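Local coordinates for protein phosphoribosylaminoimidazole carboxylase, ATPase subunit (Thermotoga maritima, PDB 3AX6) that probably catalyses the ATP-dependent carboxylation of 5-aminoimidazole ribonucleotide with bicarbonate to N5-carboxyaminoimidazole ribonucleotide in de novo purine biosynthesis, at residues L178-A183 with I190-V195. Sequence-based numbering, arbitrary orientation.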
loop_
_atom_site.group_PDB
_atom_site.type_symbol
_atom_site.label_atom_id
_atom_site.label_comp_id
_atom_site.label_asym_id
_atom_site.label_seq_id
_atom_site.Cartn_x
_atom_site.Cartn_y
_atom_site.Cartn_z
ATOM N N LEU A 178 1.558 -11.751 23.677
ATOM C CA LEU A 178 0.761 -11.727 22.463
ATOM C C LEU A 178 0.017 -10.426 22.189
ATOM O O LEU A 178 -0.253 -9.644 23.098
ATOM C CB LEU A 178 -0.247 -12.878 22.512
ATOM C CG LEU A 178 0.310 -14.234 22.971
ATOM C CD1 LEU A 178 -0.842 -15.190 23.242
ATOM C CD2 LEU A 178 1.253 -14.813 21.932
ATOM N N ALA A 179 -0.321 -10.216 20.920
ATOM C CA ALA A 179 -1.052 -9.027 20.506
ATOM C C ALA A 179 -2.058 -9.370 19.413
ATOM O O ALA A 179 -1.834 -10.262 18.593
ATOM C CB ALA A 179 -0.085 -7.959 20.004
ATOM N N VAL A 180 -3.180 -8.668 19.415
ATOM C CA VAL A 180 -4.197 -8.894 18.398
ATOM C C VAL A 180 -4.950 -7.605 18.101
ATOM O O VAL A 180 -5.402 -6.910 19.014
ATOM C CB VAL A 180 -5.200 -9.983 18.835
ATOM C CG1 VAL A 180 -5.705 -9.676 20.210
ATOM C CG2 VAL A 180 -6.368 -10.056 17.846
HETATM N N MSE A 181 -5.054 -7.278 16.818
HETATM C CA MSE A 181 -5.775 -6.092 16.389
HETATM C C MSE A 181 -7.237 -6.488 16.225
HETATM O O MSE A 181 -7.539 -7.553 15.689
HETATM C CB MSE A 181 -5.263 -5.593 15.029
HETATM C CG MSE A 181 -3.765 -5.321 14.943
HETATM SE SE MSE A 181 -3.142 -4.025 16.217
HETATM C CE MSE A 181 -4.185 -2.497 15.665
ATOM N N VAL A 182 -8.144 -5.639 16.689
ATOM C CA VAL A 182 -9.567 -5.898 16.531
ATOM C C VAL A 182 -10.283 -4.565 16.242
ATOM O O VAL A 182 -10.121 -3.569 16.952
ATOM C CB VAL A 182 -10.150 -6.638 17.772
ATOM C CG1 VAL A 182 -9.591 -6.064 19.041
ATOM C CG2 VAL A 182 -11.665 -6.547 17.770
ATOM N N ALA A 183 -11.041 -4.537 15.154
ATOM C CA ALA A 183 -11.747 -3.324 14.775
ATOM C C ALA A 183 -13.236 -3.499 14.991
ATOM O O ALA A 183 -13.765 -4.613 14.890
ATOM C CB ALA A 183 -11.468 -2.996 13.320
ATOM N N ILE A 190 -17.766 -6.523 14.167
ATOM C CA ILE A 190 -16.395 -6.704 14.659
ATOM C C ILE A 190 -15.547 -7.450 13.631
ATOM O O ILE A 190 -16.051 -8.271 12.873
ATOM C CB ILE A 190 -16.328 -7.508 16.003
ATOM C CG1 ILE A 190 -16.985 -8.875 15.824
ATOM C CG2 ILE A 190 -16.999 -6.732 17.130
ATOM C CD1 ILE A 190 -16.980 -9.757 17.075
ATOM N N ALA A 191 -14.256 -7.145 13.613
ATOM C CA ALA A 191 -13.309 -7.773 12.700
ATOM C C ALA A 191 -12.065 -8.098 13.520
ATOM O O ALA A 191 -11.391 -7.201 14.014
ATOM C CB ALA A 191 -12.959 -6.810 11.568
ATOM N N CYS A 192 -11.760 -9.377 13.673
ATOM C CA CYS A 192 -10.607 -9.754 14.473
ATOM C C CYS A 192 -9.467 -10.298 13.622
ATOM O O CYS A 192 -9.672 -11.115 12.729
ATOM C CB CYS A 192 -11.019 -10.782 15.534
ATOM S SG CYS A 192 -9.762 -11.069 16.813
ATOM N N TYR A 193 -8.261 -9.833 13.921
ATOM C CA TYR A 193 -7.067 -10.247 13.199
ATOM C C TYR A 193 -6.405 -11.434 13.859
ATOM O O TYR A 193 -6.794 -11.849 14.943
ATOM C CB TYR A 193 -6.074 -9.081 13.125
ATOM C CG TYR A 193 -6.428 -8.079 12.047
ATOM C CD1 TYR A 193 -6.036 -8.276 10.723
ATOM C CD2 TYR A 193 -7.193 -6.954 12.343
ATOM C CE1 TYR A 193 -6.400 -7.371 9.725
ATOM C CE2 TYR A 193 -7.563 -6.053 11.357
ATOM C CZ TYR A 193 -7.166 -6.263 10.053
ATOM O OH TYR A 193 -7.545 -5.360 9.090
ATOM N N PRO A 194 -5.415 -12.028 13.188
ATOM C CA PRO A 194 -4.757 -13.168 13.824
ATOM C C PRO A 194 -4.025 -12.653 15.072
ATOM O O PRO A 194 -3.748 -11.456 15.194
ATOM C CB PRO A 194 -3.785 -13.647 12.748
ATOM C CG PRO A 194 -4.478 -13.264 11.470
ATOM C CD PRO A 194 -4.998 -11.889 11.781
ATOM N N VAL A 195 -3.742 -13.543 16.013
ATOM C CA VAL A 195 -3.014 -13.123 17.192
ATOM C C VAL A 195 -1.547 -13.226 16.785
ATOM O O VAL A 195 -1.172 -14.146 16.062
ATOM C CB VAL A 195 -3.336 -14.025 18.428
ATOM C CG1 VAL A 195 -4.106 -15.246 18.005
ATOM C CG2 VAL A 195 -2.060 -14.421 19.143
HETATM O O HOH W 1 -3.123 -8.997 15.018
#
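Ala-183 and Ala-191 face each other near the turn of an antiparallel beta hairpin in the ATP-grasp domain, a worked example of a hairpin whose register shifts by one residue at a proline. They form a hydrogen-bonded pair: Ala-183 N reaches Ala-191 O at 2.9 Å, and Ala-191 N returns a bond of similar length to Ala-183 O. Val-182 and Cys-192 make the next, non-hydrogen-bonded pair. The ladder then continues with Tyr-193 N donating a hydrogen bond to Met-181 O at 3.0 Å, the donor almost in line with the carbonyl (C=O...N 169°).

Beyond this bond the regular register ends. Pro-194 has no N-H to offer, and Val-195, not Pro-194, comes to lie nearest Val-180, a shift of one residue. Here a modelled water lies between Met-181 N, from which it accepts at 3.2 Å, and Pro-194 O, where its 2.5 Å distance is too short to trust in detail; it probably bridges the two where they do not bond directly. Direct pairing resumes between Ala-179 and Val-196, while Val-195 CA turns its hydrogen to Ala-179 O.

Apolar packing covers both faces. On one, Val-180 sets CG2 anti to its backbone N (CG1 at chi1 50°), and this methyl lies 3.7 Å from Cys-192 SG; helix 218-235 covers Val-180 and Val-182. On the other, helix 277-285 packs on Met-181, modelled as selenomethionine, and on both alanines. Glu-177, which binds ADP, immediately precedes the segment 178-183, linking the hairpin to the nucleotide site.

The aromatic contact is made at the root of the Tyr-193 ring, whose hydroxyl is held by Thr-275 O. CD2 rests against Met-181 CB at 3.6 Å, and Met-181 O lies in the ring plane at its edge, 3.4 Å from the same CD2.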